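Local coordinates for lactate racemase apoprotein (Thermoanaerobacterium thermosaccharolyticum, PDB 2YJG), which interconverts the D- and L-isomers of lactate with the help of a nickel pincer cofactor, and is captured here in its apo form, at residues Glu304-Asp309 and Val421-Lys426; Phe15-Glu20 and Ile279-Asn284. One frame throughout, in Å; residues are numbered along the deposited sequence.

Interaction 1: Glu304-Asp309 and Val421-Lys426; sequences EAACKD and VIVREK
V423 meets A305 and A306 through apolar contacts, and one methyl does most of the touching. V423 CG1 lies 3.7 Å from A305 CB, and V423 CB itself is 3.8 Å from that same A305 CB. CG1 also rests against the peptide link after A305, at 3.9 Å from A305 C and 4.0 Å from A306 N, and reaches A306 CB more loosely at 4.1 Å. The torsion accounts for this: CG1 stands anti to the V423 backbone N (chi1 176°). The two backbones come closest at this same place, with A305 CA and V423 CA 6.1 Å apart. I415 and A274 pack against V423 as well.

Hydrogen bonding holds the two sides separately. C307 N donates to E304 O over 3.3 Å where the helix gives out, A306 being the first residue to leave helical torsions. Beyond it, A306 and K308 bond to A277, while I422 bonds to A270 and V272 and R424 to V272, which pairs strand 422-425 in parallel with strand 271-277. Two salt bridges tie 304-309 to other parts of the chain, E304 OE1 to R365 and K308 NZ to D278.

Helix 293-305 links parallel strands 279-283 and 311-316, so V423 packs against the C-terminal end of the helix of a beta-alpha-beta crossover, about 11 Å, side chain to side chain, from K298 of that helix, a probable substrate-binding residue.

Interaction 2: Phe15-Glu20 and Ile279-Asn284; sequences FDLPDE and IVITSN
Two residues beyond I281, the side chain that meets F15 and L17, S283 OG is gripped by two backbone groups, the carbonyl of P416 and the N-H of G285, which tie down the end of strand 279-283. The contact itself is apolar and narrow. I281 CD1 is the atom that reaches across, 3.9 Å from F15 CE2 and 4.4 Å from F15 CD2, with L17 CD2 at 4.3 Å. F15 CE2 and L17 CD2 are 4.6 Å apart, so the methyl points between them. It gets there because CG1 of I281 is anti to its own carbonyl carbon (chi1 -64°) and CD1 extends the chain further. The backbones stay well separated, L17 CA lying 10.5 Å from I281 CA.

F15 lies near the end of strand 11-16, which pairs with 3-8 in a two-stranded antiparallel sheet lying over the parallel sheet that contains strand 279-283; the backbone bond of F15 with I4 belongs to this pairing, and that of L17 with A2 carries it just past the strand ends. The chain then goes on into strand 22-25, an edge strand of that parallel sheet, so 15-20 belongs structurally with the sheet it packs on. The side chains of F15 and I281 cross at about a right angle. L395 and L399 of helix 395-405 pack against F15 and L17 respectively, while I412 touches both L17 and I281.

The centres of the two interactions are 15 Å apart, on the same side of the chain's centre, and strand 279-283 connects them. V280 CG2 packs 3.4 Å from A306 O and 3.6 Å from C307 CB, so this strand of interaction 2 directly touches the residues just after the helix in interaction 1. The CB atoms of V280 and I281 point in opposite directions: one side of the strand serves 304-309, the other the N-terminal residues. In chain order interaction 2 closes before interaction 1 opens, with strand 279-283 leading into helix 293-305. Between them, residues near both termini of the modelled chain are packed onto one alpha/beta domain.

Interaction 1: Glu304-Asp309 and Val421-Lys426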
loop_
_atom_site.group_PDB
_atom_site.type_symbol
_atom_site.label_atom_id
_atom_site.label_comp_id
_atom_site.label_asym_id
_atom_site.label_seq_id
_atom_site.Cartn_x
_atom_site.Cartn_y
_atom_site.Cartn_z
ATOM N N GLU A 304 33.600 8.539 25.016
ATOM C CA GLU A 304 34.537 7.638 25.612
ATOM C C GLU A 304 35.903 7.748 24.933
ATOM O O GLU A 304 36.911 7.790 25.609
ATOM C CB GLU A 304 34.038 6.201 25.401
ATOM C CG GLU A 304 34.883 5.076 26.009
ATOM C CD GLU A 304 34.327 3.693 25.593
ATOM O OE1 GLU A 304 33.693 3.606 24.539
ATOM O OE2 GLU A 304 34.555 2.683 26.299
ATOM N N ALA A 305 35.898 7.740 23.609
ATOM C CA ALA A 305 37.074 7.805 22.799
ATOM C C ALA A 305 37.847 9.138 22.933
ATOM O O ALA A 305 39.063 9.142 22.741
ATOM C CB ALA A 305 36.708 7.526 21.371
ATOM N N ALA A 306 37.169 10.216 23.322
ATOM C CA ALA A 306 37.813 11.527 23.539
ATOM C C ALA A 306 38.060 11.886 24.964
ATOM O O ALA A 306 38.454 13.042 25.236
ATOM C CB ALA A 306 36.961 12.651 22.902
ATOM N N CYS A 307 37.812 10.949 25.889
ATOM C CA CYS A 307 37.903 11.210 27.303
ATOM C C CYS A 307 39.081 10.412 27.907
ATOM O O CYS A 307 39.347 9.270 27.517
ATOM C CB CYS A 307 36.582 10.817 27.942
ATOM S SG CYS A 307 36.270 11.457 29.531
ATOM N N LYS A 308 39.821 11.046 28.810
ATOM C CA LYS A 308 40.802 10.364 29.621
ATOM C C LYS A 308 40.116 9.379 30.596
ATOM O O LYS A 308 38.995 9.601 31.061
ATOM C CB LYS A 308 41.600 11.402 30.432
ATOM C CG LYS A 308 42.560 12.265 29.620
ATOM C CD LYS A 308 43.377 13.113 30.606
ATOM C CE LYS A 308 43.806 14.448 30.010
ATOM N NZ LYS A 308 44.388 15.394 31.060
ATOM N N ASP A 309 40.818 8.302 30.925
ATOM C CA ASP A 309 40.367 7.346 31.921
ATOM C C ASP A 309 40.032 8.059 33.173
ATOM O O ASP A 309 40.797 8.920 33.672
ATOM C CB ASP A 309 41.437 6.285 32.233
ATOM C CG ASP A 309 41.996 5.601 30.962
ATOM O OD1 ASP A 309 41.197 5.105 30.112
ATOM O OD2 ASP A 309 43.256 5.582 30.799
ATOM N N VAL A 421 30.147 11.129 14.161
ATOM C CA VAL A 421 31.566 11.148 14.023
ATOM C C VAL A 421 32.203 9.780 14.322
ATOM O O VAL A 421 31.603 8.920 15.006
ATOM C CB VAL A 421 32.175 12.213 14.978
ATOM C CG1 VAL A 421 31.713 13.645 14.573
ATOM C CG2 VAL A 421 31.807 11.953 16.429
ATOM N N ILE A 422 33.451 9.648 13.858
ATOM C CA ILE A 422 34.350 8.569 14.215
ATOM C C ILE A 422 35.473 9.258 14.956
ATOM O O ILE A 422 36.282 9.987 14.344
ATOM C CB ILE A 422 34.922 7.842 12.952
ATOM C CG1 ILE A 422 33.776 7.172 12.163
ATOM C CG2 ILE A 422 35.957 6.782 13.282
ATOM C CD1 ILE A 422 34.216 6.934 10.757
ATOM N N VAL A 423 35.558 9.011 16.266
ATOM C CA VAL A 423 36.589 9.697 17.063
ATOM C C VAL A 423 37.867 8.840 17.056
ATOM O O VAL A 423 37.853 7.717 17.535
ATOM C CB VAL A 423 36.141 9.958 18.485
ATOM C CG1 VAL A 423 37.338 10.627 19.366
ATOM C CG2 VAL A 423 34.886 10.820 18.521
ATOM N N ARG A 424 38.960 9.422 16.562
ATOM C CA ARG A 424 40.239 8.806 16.512
ATOM C C ARG A 424 41.150 9.543 17.461
ATOM O O ARG A 424 41.227 10.756 17.402
ATOM C CB ARG A 424 40.727 8.920 15.088
ATOM C CG ARG A 424 42.073 8.290 14.771
ATOM C CD ARG A 424 42.817 9.214 13.777
ATOM N NE ARG A 424 44.173 8.800 13.391
ATOM C CZ ARG A 424 45.311 9.220 13.958
ATOM N NH1 ARG A 424 45.321 10.085 14.981
ATOM N NH2 ARG A 424 46.478 8.764 13.489
ATOM N N GLU A 425 41.786 8.806 18.372
ATOM C CA GLU A 425 42.788 9.346 19.288
ATOM C C GLU A 425 44.012 9.858 18.553
ATOM O O GLU A 425 44.606 9.159 17.724
ATOM C CB GLU A 425 43.209 8.278 20.299
ATOM C CG GLU A 425 44.153 8.759 21.411
ATOM C CD GLU A 425 44.178 7.801 22.611
ATOM O OE1 GLU A 425 43.241 6.990 22.743
ATOM O OE2 GLU A 425 45.127 7.874 23.429
ATOM N N LYS A 426 44.404 11.077 18.899
ATOM C CA LYS A 426 45.405 11.837 18.135
ATOM C C LYS A 426 46.833 11.361 18.398
ATOM O O LYS A 426 47.592 11.179 17.435
ATOM C CB LYS A 426 45.255 13.323 18.480
ATOM C CG LYS A 426 45.994 14.290 17.616
ATOM C CD LYS A 426 45.710 15.713 18.064
ATOM C CE LYS A 426 44.437 16.256 17.433
ATOM N NZ LYS A 426 43.892 17.431 18.197
#

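Interaction 2: Phe15-Glu20 and Ile279-Asn284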
loop_
_atom_site.group_PDB
_atom_site.type_symbol
_atom_site.label_atom_id
_atom_site.label_comp_id
_atom_site.label_asym_id
_atom_site.label_seq_id
_atom_site.Cartn_x
_atom_site.Cartn_y
_atom_site.Cartn_z
ATOM N N PHE A 15 24.966 27.078 24.427
ATOM C CA PHE A 15 25.818 27.056 25.566
ATOM C C PHE A 15 27.000 27.940 25.280
ATOM O O PHE A 15 27.691 27.715 24.298
ATOM C CB PHE A 15 26.297 25.640 25.788
ATOM C CG PHE A 15 26.990 25.438 27.084
ATOM C CD1 PHE A 15 26.471 25.989 28.261
ATOM C CD2 PHE A 15 28.146 24.670 27.150
ATOM C CE1 PHE A 15 27.101 25.801 29.480
ATOM C CE2 PHE A 15 28.774 24.460 28.365
ATOM C CZ PHE A 15 28.248 25.026 29.533
ATOM N N ASP A 16 27.238 28.903 26.156
ATOM C CA ASP A 16 28.452 29.717 26.080
ATOM C C ASP A 16 29.532 29.076 26.892
ATOM O O ASP A 16 29.418 29.045 28.107
ATOM C CB ASP A 16 28.158 31.083 26.651
ATOM C CG ASP A 16 29.180 32.094 26.269
ATOM O OD1 ASP A 16 30.266 31.683 25.823
ATOM O OD2 ASP A 16 28.884 33.305 26.438
ATOM N N LEU A 17 30.573 28.550 26.245
ATOM C CA LEU A 17 31.674 27.897 26.961
ATOM C C LEU A 17 32.973 28.675 26.687
ATOM O O LEU A 17 33.365 28.789 25.518
ATOM C CB LEU A 17 31.869 26.455 26.464
ATOM C CG LEU A 17 32.954 25.644 27.130
ATOM C CD1 LEU A 17 32.840 25.547 28.681
ATOM C CD2 LEU A 17 32.906 24.250 26.419
ATOM N N PRO A 18 33.628 29.171 27.730
ATOM C CA PRO A 18 34.785 30.011 27.473
ATOM C C PRO A 18 35.905 29.317 26.708
ATOM O O PRO A 18 36.318 28.182 27.067
ATOM C CB PRO A 18 35.271 30.399 28.862
ATOM C CG PRO A 18 34.316 29.774 29.863
ATOM C CD PRO A 18 33.144 29.311 29.116
ATOM N N ASP A 19 36.421 30.007 25.681
ATOM C CA ASP A 19 37.410 29.405 24.792
ATOM C C ASP A 19 38.608 28.801 25.533
ATOM O O ASP A 19 39.149 27.770 25.128
ATOM C CB ASP A 19 37.940 30.460 23.782
ATOM C CG ASP A 19 36.869 31.014 22.834
ATOM O OD1 ASP A 19 35.848 30.355 22.474
ATOM O OD2 ASP A 19 37.093 32.152 22.360
ATOM N N GLU A 20 39.025 29.416 26.640
ATOM C CA GLU A 20 40.203 28.946 27.387
ATOM C C GLU A 20 40.024 27.537 27.994
ATOM O O GLU A 20 41.010 26.826 28.236
ATOM C CB GLU A 20 40.622 29.929 28.498
ATOM C CG GLU A 20 39.559 30.260 29.554
ATOM C CD GLU A 20 40.102 30.411 31.003
ATOM O OE1 GLU A 20 41.264 30.067 31.313
ATOM O OE2 GLU A 20 39.343 30.854 31.884
ATOM N N ILE A 279 37.179 16.164 30.431
ATOM C CA ILE A 279 35.720 16.362 30.226
ATOM C C ILE A 279 35.426 16.402 28.722
ATOM O O ILE A 279 36.146 17.034 27.945
ATOM C CB ILE A 279 35.186 17.647 30.912
ATOM C CG1 ILE A 279 35.458 17.641 32.409
ATOM C CG2 ILE A 279 33.698 17.814 30.750
ATOM C CD1 ILE A 279 35.120 19.060 33.109
ATOM N N VAL A 280 34.375 15.699 28.322
ATOM C CA VAL A 280 33.867 15.779 26.993
ATOM C C VAL A 280 32.405 16.215 27.092
ATOM O O VAL A 280 31.674 15.715 27.967
ATOM C CB VAL A 280 33.911 14.398 26.320
ATOM C CG1 VAL A 280 33.341 14.488 24.976
ATOM C CG2 VAL A 280 35.341 13.775 26.312
ATOM N N ILE A 281 31.967 17.112 26.205
ATOM C CA ILE A 281 30.557 17.464 26.003
ATOM C C ILE A 281 30.128 17.015 24.648
ATOM O O ILE A 281 30.775 17.332 23.636
ATOM C CB ILE A 281 30.280 18.985 26.092
ATOM C CG1 ILE A 281 30.589 19.450 27.507
ATOM C CG2 ILE A 281 28.858 19.270 25.609
ATOM C CD1 ILE A 281 30.451 20.999 27.728
ATOM N N THR A 282 29.080 16.205 24.599
ATOM C CA THR A 282 28.564 15.756 23.301
ATOM C C THR A 282 27.016 15.611 23.327
ATOM O O THR A 282 26.360 16.051 24.294
ATOM C CB THR A 282 29.266 14.466 22.871
ATOM O OG1 THR A 282 29.031 14.214 21.488
ATOM C CG2 THR A 282 28.825 13.259 23.779
ATOM N N SER A 283 26.463 15.129 22.224
ATOM C CA SER A 283 25.006 14.965 22.090
ATOM C C SER A 283 24.710 13.710 21.314
ATOM O O SER A 283 25.614 13.052 20.804
ATOM C CB SER A 283 24.375 16.146 21.364
ATOM O OG SER A 283 24.460 15.969 19.995
ATOM N N ASN A 284 23.450 13.325 21.248
ATOM C CA ASN A 284 23.108 12.209 20.383
ATOM C C ASN A 284 22.413 12.641 19.123
ATOM O O ASN A 284 21.535 11.925 18.702
ATOM C CB ASN A 284 22.221 11.174 21.049
ATOM C CG ASN A 284 22.697 9.752 20.773
ATOM O OD1 ASN A 284 23.852 9.477 20.994
ATOM N ND2 ASN A 284 21.825 8.878 20.208
#